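Long-range contacts in extracellular solute-binding protein, family 1 (Trichodesmium erythraeum IMS101, PDB 6G7P), which binds iron(III) and probably serves as the solute-binding component of a bacterial iron-uptake transporter: residues 195-200 with 268-273; 99-104 with 139-144; 146-151 with 297-302. All coordinates share one frame; numbering follows the deposited sequence.

Contact 1 (195-200 with 268-273); sequences NSYYLA and NNEYPV. With FE (Fe (III) ion), chain C.
The iron(III) site of this solute-binding protein is backed by the contact of Tyr197, in the first turn of helix 196-204, with the turn Asn268 to Glu270 after helix 258-266. Tyr197 OH binds the iron at 2.0 Å, and the adjacent Tyr198 binds it through its own OH; Tyr141 and three waters make up the other ligands. The metal lies at the edge of the Tyr197 ring, in its plane. Over one ring face stands the Asn268 amide, its ND2 3.4 Å from Tyr197 CD1 and offset toward the rim, with the two planes 54° apart. That amide is steadied by a nearly straight bond from Asn268 ND2 to the anti lone pair of Glu270 OE2 (2.8 Å). The Glu270 carboxylate also forms a salt bridge with Arg101 and hydrogen bonds with Ser99 and Ser234. With chi1 of Tyr197 at 60°, its ring leaves between the backbone N and carbonyl carbon, and Tyr197 CB rests on Asn268 O at 3.2 Å. Asn269 is the C-prime residue of the Schellman motif ending helix 258-266; Asn269 CB packs on Ala200 CB at 3.7 Å. With an alanine at Asn268, the ring face would probably lose this amide, and Glu270 OE2 and Arg201 would each lack a partner. No direct hydrogen bond joins the two segments; water 1 bridges Ser196 OG and Asn269 O. Since Asn195 ND2 also donates to Tyr197 OH (3.1 Å), the iron-bound oxygen is probably stabilised by metal and amide together.

Contact 2 (99-104 with 139-144); sequences SKRARV and NIYNQS. With FE (Fe (III) ion), chain C.
Arg103 grips a single oxygen, Asn142 OD1, with two nitrogens, and both come from the same face of the amide. The pair joins strand 96-108 of the periplasmic-binding-protein (PBP) type fold to the first turn of helix 140-167, whose N-cap is Asn139. The guanidinium meets the oxygen side-on with its NE-NH2 edge: Arg103 NH2 reaches Asn142 OD1 at 2.8 Å from above the carbonyl plane, not along a lone pair, and Arg103 NE reaches it at 3.1 Å, tilted from that plane. Asn142 ND2 donates to the backbone of Ser136, which helps fix the amide's rotation. CG of Arg103 stands anti to the backbone N (chi1 -164°), and the chain runs extended to NE, carrying the charged group across to the helix. There one guanidinium face lies against Tyr141 CB, 3.5 Å from Arg103 NH1, while NH1 forms a salt bridge with Asp177. The cap itself is Asn142 N donating to Asn139 OD1 (3.1 Å). Tyr141 projects from this helix start to bind the iron(III) through OH at 1.9 Å, beside Tyr197 and Tyr198. Arg101, bent at chi2 and chi3, crosses the tyrosine at about a right angle and brings its NH2 to 3.5 Å from Tyr141 CE1, the ring carbon lying at the guanidinium edge. Paired with Glu270, this guanidinium probably also helps offset negative charge at the iron-bound oxygens. Arg101 NH1 also donates, at 2.9 Å, to water 2, itself an iron ligand.

Contact 3 (146-151 with 297-302); sequences IASLIE and SVYGKL
Val298 meets Glu151 where the short helix 297-301 crosses helix 140-167 almost perpendicularly, the two local axes 91° apart and 8.2 Å from each other. Val298 CG1 lies 3.6 Å from Glu151 CG, so the aliphatic part of the glutamate, rather than its carboxylate, does most of the touching. Next, Tyr299 sets its backbone O 3.5 Å from Ala147 CB. In the conformer described here, one of two, its ring meets Ser148 CB obliquely; the serine's own hydroxyl is bonded to Leu145 O within its helix. Lys301 extends past the edge of the contact, and its NZ donates to water 5 at 2.6 Å. The same water donates to Glu151 OE1 at 2.7 Å, linking opposite charges that do not touch directly. Leu302, just past the helix end, closes the contact: its CB packs on Ala147 CB at 3.7 Å, and in one of its two conformers CD1 reaches toward Ile150 CG2 and the glutamate. CG of Glu151 is anti to the backbone N (chi1 175°) and the chain then bends at chi2, which folds the carboxylate back over Val298 and Leu302. The small Ala147 side chain, against Tyr299 O and Leu302 CB, probably allows the close approach. The chemistry is therefore apolar at the centre, with a water-mediated charge pair at the solvent-facing edge that probably adds a modest electrostatic attraction.

In the fold
From the N terminus, contact 2 forms first: strand 96-108 is joined to the start of helix 140-167, closing a loop of 34 residues. Two residues further along that helix, contact 3 opens, and it closes only at 297-302, spanning 145 residues. Contact 1, between 195-200 and 268-273, falls wholly within this long span; no contact crosses another. Contacts 1 and 2 share the iron and its three waters, and they meet again in the sheet, where strand 271-272 pairs with 96-108. Contact 3 lies away from the metal but touches contact 2 through Ser144 and Tyr299, so helix 140-167 connects the iron site with helix 297-301 near the C terminus.

Contact 1 (195-200 with 268-273)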
loop_
_atom_site.group_PDB
_atom_site.type_symbol
_atom_site.label_atom_id
_atom_site.label_comp_id
_atom_site.label_asym_id
_atom_site.label_seq_id
_atom_site.Cartn_x
_atom_site.Cartn_y
_atom_site.Cartn_z
ATOM N N ASN A 195 6.763 -3.301 -2.955
ATOM C CA ASN A 195 6.367 -2.968 -1.617
ATOM C C ASN A 195 7.211 -3.771 -0.633
ATOM O O ASN A 195 7.499 -4.952 -0.810
ATOM C CB ASN A 195 4.871 -3.185 -1.373
ATOM C CG ASN A 195 3.987 -2.190 -2.101
ATOM O OD1 ASN A 195 4.458 -1.107 -2.506
ATOM N ND2 ASN A 195 2.716 -2.540 -2.243
ATOM N N SER A 196 7.489 -3.115 0.504
ATOM C CA SER A 196 8.315 -3.619 1.539
ATOM C C SER A 196 7.895 -5.025 2.034
ATOM O O SER A 196 8.755 -5.908 2.260
ATOM C CB SER A 196 8.320 -2.613 2.682
ATOM O OG SER A 196 6.964 -2.290 3.112
ATOM N N TYR A 197 6.598 -5.226 2.232
ATOM C CA TYR A 197 6.116 -6.484 2.810
ATOM C C TYR A 197 6.351 -7.708 1.938
ATOM O O TYR A 197 6.343 -8.810 2.438
ATOM C CB TYR A 197 4.631 -6.360 3.213
ATOM C CG TYR A 197 3.719 -6.024 2.080
ATOM C CD1 TYR A 197 3.206 -6.981 1.259
ATOM C CD2 TYR A 197 3.353 -4.701 1.809
ATOM C CE1 TYR A 197 2.338 -6.632 0.227
ATOM C CE2 TYR A 197 2.566 -4.343 0.750
ATOM C CZ TYR A 197 2.051 -5.325 -0.061
ATOM O OH TYR A 197 1.280 -5.007 -1.144
ATOM N N TYR A 198 6.546 -7.533 0.626
ATOM C CA TYR A 198 6.816 -8.709 -0.227
ATOM C C TYR A 198 8.199 -9.289 0.059
ATOM O O TYR A 198 8.386 -10.497 -0.086
ATOM C CB TYR A 198 6.676 -8.333 -1.711
ATOM C CG TYR A 198 5.254 -8.067 -2.141
ATOM C CD1 TYR A 198 4.289 -9.042 -2.088
ATOM C CD2 TYR A 198 4.849 -6.808 -2.550
ATOM C CE1 TYR A 198 3.002 -8.763 -2.458
ATOM C CE2 TYR A 198 3.577 -6.533 -2.929
ATOM C CZ TYR A 198 2.655 -7.537 -2.890
ATOM O OH TYR A 198 1.354 -7.270 -3.206
ATOM N N LEU A 199 9.195 -8.456 0.407
ATOM C CA LEU A 199 10.517 -9.004 0.801
ATOM C C LEU A 199 10.382 -9.725 2.158
ATOM O O LEU A 199 10.854 -10.868 2.325
ATOM C CB LEU A 199 11.596 -7.958 0.815
ATOM C CG LEU A 199 12.989 -8.480 1.127
ATOM C CD1 LEU A 199 13.472 -9.494 0.106
ATOM C CD2 LEU A 199 13.965 -7.319 1.245
ATOM N N ALA A 200 9.676 -9.127 3.097
ATOM C CA ALA A 200 9.433 -9.756 4.384
ATOM C C ALA A 200 8.715 -11.081 4.247
ATOM O O ALA A 200 9.022 -12.061 4.928
ATOM C CB ALA A 200 8.598 -8.805 5.214
ATOM N N ASN A 268 0.071 -9.116 7.284
ATOM C CA ASN A 268 0.675 -8.975 5.976
ATOM C C ASN A 268 2.067 -8.346 6.050
ATOM O O ASN A 268 2.523 -7.769 5.086
ATOM C CB ASN A 268 -0.206 -8.149 5.030
ATOM C CG ASN A 268 0.244 -8.264 3.587
ATOM O OD1 ASN A 268 0.690 -9.332 3.141
ATOM N ND2 ASN A 268 0.163 -7.171 2.851
ATOM N N ASN A 269 2.768 -8.504 7.174
ATOM C CA ASN A 269 4.119 -7.990 7.309
ATOM C C ASN A 269 4.251 -6.480 6.992
ATOM O O ASN A 269 5.234 -6.067 6.426
ATOM C CB ASN A 269 5.154 -8.800 6.459
ATOM C CG ASN A 269 5.179 -10.249 6.813
ATOM O OD1 ASN A 269 5.403 -10.595 7.984
ATOM N ND2 ASN A 269 4.857 -11.094 5.831
ATOM N N GLU A 270 3.198 -5.725 7.339
ATOM C CA GLU A 270 3.137 -4.293 7.192
ATOM C C GLU A 270 3.498 -3.640 8.497
ATOM O O GLU A 270 3.647 -4.285 9.526
ATOM C CB GLU A 270 1.737 -3.864 6.692
ATOM C CG GLU A 270 1.493 -4.315 5.254
ATOM C CD GLU A 270 0.176 -3.858 4.668
ATOM O OE1 GLU A 270 -0.170 -2.672 4.813
ATOM O OE2 GLU A 270 -0.469 -4.689 4.038
ATOM N N TYR A 271 3.731 -2.321 8.431
ATOM C CA TYR A 271 4.023 -1.521 9.620
ATOM C C TYR A 271 2.710 -1.062 10.265
ATOM O O TYR A 271 1.758 -0.760 9.552
ATOM C CB TYR A 271 4.836 -0.250 9.228
ATOM C CG TYR A 271 6.199 -0.568 8.658
ATOM C CD1 TYR A 271 7.284 -0.693 9.476
ATOM C CD2 TYR A 271 6.364 -0.723 7.277
ATOM C CE1 TYR A 271 8.520 -1.016 8.910
ATOM C CE2 TYR A 271 7.602 -1.005 6.747
ATOM C CZ TYR A 271 8.660 -1.164 7.607
ATOM O OH TYR A 271 9.918 -1.466 7.018
ATOM N N PRO A 272 2.685 -0.872 11.565
ATOM C CA PRO A 272 1.526 -0.169 12.179
ATOM C C PRO A 272 1.438 1.245 11.739
ATOM O O PRO A 272 2.432 1.839 11.330
ATOM C CB PRO A 272 1.828 -0.204 13.700
ATOM C CG PRO A 272 2.940 -1.213 13.856
ATOM C CD PRO A 272 3.725 -1.134 12.548
ATOM N N VAL A 273 0.240 1.837 11.839
ATOM C CA VAL A 273 0.117 3.310 11.669
ATOM C C VAL A 273 0.211 4.043 12.968
ATOM O O VAL A 273 0.492 5.264 12.976
ATOM C CB VAL A 273 -1.148 3.696 10.912
ATOM C CG1 VAL A 273 -1.226 3.056 9.557
ATOM C CG2 VAL A 273 -2.415 3.459 11.747
HETATM FE FE FE C . 0.043 -6.190 -2.162
HETATM O O HOH W 1 6.199 -3.653 5.416
HETATM O O HOH W 2 -1.195 -6.097 -0.496
HETATM O O HOH W 3 -1.523 -7.515 -2.819
HETATM O O HOH W 4 -0.198 -8.329 -1.155
#

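Contact 2 (99-104 with 139-144)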
loop_
_atom_site.group_PDB
_atom_site.type_symbol
_atom_site.label_atom_id
_atom_site.label_comp_id
_atom_site.label_asym_id
_atom_site.label_seq_id
_atom_site.Cartn_x
_atom_site.Cartn_y
_atom_site.Cartn_z
ATOM N N SER A 99 -2.787 -0.023 8.378
ATOM C CA SER A 99 -1.387 -0.477 8.343
ATOM C C SER A 99 -0.724 0.229 7.181
ATOM O O SER A 99 -1.388 0.770 6.297
ATOM C CB SER A 99 -1.226 -2.003 8.226
ATOM O OG SER A 99 -1.704 -2.530 6.979
ATOM N N LYS A 100 0.595 0.203 7.163
ATOM C CA LYS A 100 1.413 0.990 6.241
ATOM C C LYS A 100 2.407 0.111 5.523
ATOM O O LYS A 100 3.023 -0.786 6.123
ATOM C CB LYS A 100 2.173 2.027 7.132
ATOM C CG LYS A 100 3.193 2.898 6.468
ATOM C CD LYS A 100 3.619 3.973 7.494
ATOM C CE LYS A 100 4.457 3.400 8.659
ATOM N NZ LYS A 100 4.991 4.561 9.439
ATOM N N ARG A 101 2.595 0.404 4.226
ATOM C CA ARG A 101 3.624 -0.235 3.392
ATOM C C ARG A 101 4.481 0.845 2.794
ATOM O O ARG A 101 4.073 1.985 2.660
ATOM C CB ARG A 101 3.011 -1.139 2.336
ATOM C CG ARG A 101 2.014 -0.444 1.341
ATOM C CD ARG A 101 0.509 -0.461 1.747
ATOM N NE ARG A 101 -0.006 -1.842 1.933
ATOM C CZ ARG A 101 -0.298 -2.673 0.972
ATOM N NH1 ARG A 101 -0.732 -3.900 1.263
ATOM N NH2 ARG A 101 -0.183 -2.332 -0.275
ATOM N N ALA A 102 5.688 0.514 2.419
ATOM C CA ALA A 102 6.576 1.452 1.691
ATOM C C ALA A 102 6.898 0.900 0.315
ATOM O O ALA A 102 7.121 -0.294 0.183
ATOM C CB ALA A 102 7.835 1.636 2.513
ATOM N N ARG A 103 6.948 1.750 -0.687
ATOM C CA ARG A 103 7.342 1.331 -2.059
ATOM C C ARG A 103 8.816 1.697 -2.176
ATOM O O ARG A 103 9.198 2.865 -2.197
ATOM C CB ARG A 103 6.439 1.908 -3.156
ATOM C CG ARG A 103 6.611 1.178 -4.460
ATOM C CD ARG A 103 5.334 1.187 -5.301
ATOM N NE ARG A 103 5.362 0.328 -6.460
ATOM C CZ ARG A 103 5.279 -1.015 -6.417
ATOM N NH1 ARG A 103 5.103 -1.619 -5.270
ATOM N NH2 ARG A 103 5.301 -1.725 -7.529
ATOM N N VAL A 104 9.655 0.660 -2.210
ATOM C CA VAL A 104 11.089 0.776 -1.954
ATOM C C VAL A 104 11.877 0.272 -3.108
ATOM O O VAL A 104 11.344 -0.370 -4.043
ATOM C CB VAL A 104 11.459 0.037 -0.681
ATOM C CG1 VAL A 104 10.708 0.571 0.492
ATOM C CG2 VAL A 104 11.230 -1.461 -0.829
ATOM N N ASN A 139 -0.884 -1.506 -12.412
ATOM C CA ASN A 139 -0.857 -1.773 -10.964
ATOM C C ASN A 139 -1.010 -0.524 -10.131
ATOM O O ASN A 139 -0.333 0.477 -10.395
ATOM C CB ASN A 139 0.451 -2.471 -10.602
ATOM C CG ASN A 139 0.688 -2.556 -9.093
ATOM O OD1 ASN A 139 1.499 -1.798 -8.583
ATOM N ND2 ASN A 139 0.025 -3.433 -8.435
ATOM N N ILE A 140 -1.923 -0.592 -9.162
ATOM C CA ILE A 140 -2.227 0.592 -8.370
ATOM C C ILE A 140 -1.003 1.080 -7.571
ATOM O O ILE A 140 -0.889 2.323 -7.370
ATOM C CB ILE A 140 -3.432 0.328 -7.452
ATOM C CG1 ILE A 140 -3.984 1.616 -6.853
ATOM C CG2 ILE A 140 -3.117 -0.654 -6.348
ATOM C CD1 ILE A 140 -4.633 2.521 -7.819
ATOM N N TYR A 141 -0.118 0.199 -7.127
ATOM C CA TYR A 141 0.999 0.686 -6.342
ATOM C C TYR A 141 1.883 1.614 -7.182
ATOM O O TYR A 141 2.365 2.649 -6.711
ATOM C CB TYR A 141 1.870 -0.456 -5.826
ATOM C CG TYR A 141 1.157 -1.608 -5.183
ATOM C CD1 TYR A 141 0.028 -1.442 -4.396
ATOM C CD2 TYR A 141 1.638 -2.920 -5.353
ATOM C CE1 TYR A 141 -0.572 -2.541 -3.783
ATOM C CE2 TYR A 141 1.040 -3.985 -4.744
ATOM C CZ TYR A 141 -0.079 -3.808 -3.948
ATOM O OH TYR A 141 -0.690 -4.894 -3.345
ATOM N N ASN A 142 2.099 1.223 -8.434
ATOM C CA ASN A 142 2.861 2.065 -9.377
ATOM C C ASN A 142 2.123 3.362 -9.696
ATOM O O ASN A 142 2.745 4.406 -9.784
ATOM C CB ASN A 142 3.150 1.294 -10.650
ATOM C CG ASN A 142 4.221 0.239 -10.463
ATOM O OD1 ASN A 142 5.077 0.281 -9.534
ATOM N ND2 ASN A 142 4.292 -0.677 -11.477
ATOM N N GLN A 143 0.825 3.257 -9.954
ATOM C CA GLN A 143 0.033 4.431 -10.218
ATOM C C GLN A 143 0.120 5.445 -9.079
ATOM O O GLN A 143 0.350 6.633 -9.331
ATOM C CB GLN A 143 -1.439 4.056 -10.509
ATOM C CG GLN A 143 -1.574 3.260 -11.793
ATOM C CD GLN A 143 -2.962 2.733 -12.035
ATOM O OE1 GLN A 143 -3.879 2.887 -11.231
ATOM N NE2 GLN A 143 -3.097 1.967 -13.100
ATOM N N SER A 144 0.091 4.950 -7.839
ATOM C CA SER A 144 0.160 5.840 -6.692
ATOM C C SER A 144 1.557 6.461 -6.578
ATOM O O SER A 144 1.660 7.648 -6.226
ATOM C CB SER A 144 -0.232 5.100 -5.423
ATOM O OG SER A 144 -1.657 4.886 -5.475
HETATM FE FE FE C . 0.043 -6.190 -2.162
HETATM O O HOH W 2 -1.195 -6.097 -0.496
HETATM O O HOH W 3 -1.523 -7.515 -2.819
HETATM O O HOH W 4 -0.198 -8.329 -1.155
#

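Contact 3 (146-151 with 297-302)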
loop_
_atom_site.group_PDB
_atom_site.type_symbol
_atom_site.label_atom_id
_atom_site.label_comp_id
_atom_site.label_asym_id
_atom_site.label_seq_id
_atom_site.Cartn_x
_atom_site.Cartn_y
_atom_site.Cartn_z
ATOM N N ILE A 146 3.685 7.064 -9.051
ATOM C CA ILE A 146 3.804 8.049 -10.108
ATOM C C ILE A 146 2.910 9.274 -9.841
ATOM O O ILE A 146 3.353 10.405 -10.070
ATOM C CB ILE A 146 3.583 7.386 -11.497
ATOM C CG1 ILE A 146 4.845 6.662 -12.003
ATOM C CG2 ILE A 146 3.233 8.436 -12.539
ATOM C CD1 ILE A 146 5.672 5.843 -11.085
ATOM N N ALA A 147 1.760 9.076 -9.267
ATOM C CA ALA A 147 0.938 10.228 -8.837
ATOM C C ALA A 147 1.715 11.116 -7.874
ATOM O O ALA A 147 1.671 12.334 -8.002
ATOM C CB ALA A 147 -0.329 9.758 -8.197
ATOM N N SER A 148 2.418 10.497 -6.942
ATOM C CA SER A 148 3.240 11.266 -6.002
ATOM C C SER A 148 4.290 12.093 -6.696
ATOM O O SER A 148 4.543 13.249 -6.314
ATOM C CB SER A 148 3.843 10.393 -4.917
ATOM O OG SER A 148 5.031 9.751 -5.215
ATOM N N LEU A 149 4.905 11.522 -7.734
ATOM C CA LEU A 149 5.929 12.225 -8.512
ATOM C C LEU A 149 5.346 13.368 -9.326
ATOM O O LEU A 149 5.979 14.428 -9.471
ATOM C CB LEU A 149 6.731 11.236 -9.358
ATOM C CG LEU A 149 7.536 10.229 -8.532
ATOM C CD1 LEU A 149 8.086 9.139 -9.416
ATOM C CD2 LEU A 149 8.682 10.906 -7.799
ATOM N N ILE A 150 4.144 13.176 -9.861
ATOM C CA ILE A 150 3.478 14.261 -10.560
ATOM C C ILE A 150 3.139 15.412 -9.583
ATOM O O ILE A 150 3.276 16.617 -9.893
ATOM C CB ILE A 150 2.212 13.776 -11.299
ATOM C CG1 ILE A 150 2.603 12.841 -12.405
ATOM C CG2 ILE A 150 1.423 14.955 -11.845
ATOM C CD1 ILE A 150 1.479 12.012 -12.938
ATOM N N GLU A 151 2.639 15.038 -8.406
ATOM C CA GLU A 151 2.370 16.065 -7.393
ATOM C C GLU A 151 3.624 16.888 -7.116
ATOM O O GLU A 151 3.518 18.130 -7.048
ATOM C CB GLU A 151 1.812 15.424 -6.131
ATOM C CG GLU A 151 1.597 16.345 -4.948
ATOM C CD GLU A 151 0.388 17.193 -5.035
ATOM O OE1 GLU A 151 -0.341 17.140 -6.065
ATOM O OE2 GLU A 151 0.136 17.982 -4.047
ATOM N N SER A 297 -4.155 10.726 0.101
ATOM C CA SER A 297 -5.237 11.022 -0.826
ATOM C C SER A 297 -4.732 11.610 -2.132
ATOM O O SER A 297 -5.388 11.437 -3.157
ATOM C CB SER A 297 -6.275 11.960 -0.229
ATOM O OG SER A 297 -5.775 13.293 -0.057
ATOM N N VAL A 298 -3.583 12.271 -2.131
ATOM C CA VAL A 298 -2.987 12.853 -3.374
ATOM C C VAL A 298 -2.814 11.746 -4.385
ATOM O O VAL A 298 -2.946 12.001 -5.593
ATOM C CB VAL A 298 -1.600 13.518 -3.047
ATOM C CG1 VAL A 298 -0.739 13.733 -4.261
ATOM C CG2 VAL A 298 -1.813 14.816 -2.302
ATOM N N TYR A 299 -2.503 10.543 -3.949
ATOM C CA TYR A 299 -2.200 9.471 -4.893
ATOM C C TYR A 299 -3.460 9.016 -5.639
ATOM O O TYR A 299 -3.374 8.640 -6.826
ATOM C CB TYR A 299 -1.433 8.377 -4.162
ATOM C CG TYR A 299 -0.302 8.867 -3.277
ATOM C CD1 TYR A 299 0.432 10.036 -3.535
ATOM C CD2 TYR A 299 0.063 8.127 -2.191
ATOM C CE1 TYR A 299 1.444 10.436 -2.711
ATOM C CE2 TYR A 299 1.105 8.504 -1.360
ATOM C CZ TYR A 299 1.779 9.669 -1.600
ATOM O OH TYR A 299 2.791 10.106 -0.765
ATOM N N GLY A 300 -4.635 9.141 -5.024
ATOM C CA GLY A 300 -5.871 8.951 -5.771
ATOM C C GLY A 300 -6.267 10.121 -6.613
ATOM O O GLY A 300 -6.704 9.985 -7.792
ATOM N N LYS A 301 -6.138 11.326 -6.069
ATOM C CA LYS A 301 -6.465 12.543 -6.798
ATOM C C LYS A 301 -5.750 12.622 -8.126
ATOM O O LYS A 301 -6.370 13.058 -9.131
ATOM C CB LYS A 301 -6.084 13.772 -5.957
ATOM C CG LYS A 301 -6.555 15.112 -6.465
ATOM C CD LYS A 301 -6.037 16.200 -5.487
ATOM C CE LYS A 301 -6.076 17.621 -6.010
ATOM N NZ LYS A 301 -4.919 17.937 -6.896
ATOM N N LEU A 302 -4.500 12.158 -8.162
ATOM C CA LEU A 302 -3.672 12.218 -9.366
ATOM C C LEU A 302 -3.554 10.861 -10.072
ATOM O O LEU A 302 -2.679 10.685 -10.936
ATOM C CB LEU A 302 -2.306 12.793 -9.049
ATOM C CG LEU A 302 -2.350 14.265 -8.667
ATOM C CD1 LEU A 302 -0.981 14.671 -8.264
ATOM C CD2 LEU A 302 -2.898 15.169 -9.764
HETATM O O HOH W 5 -2.802 17.936 -5.420
#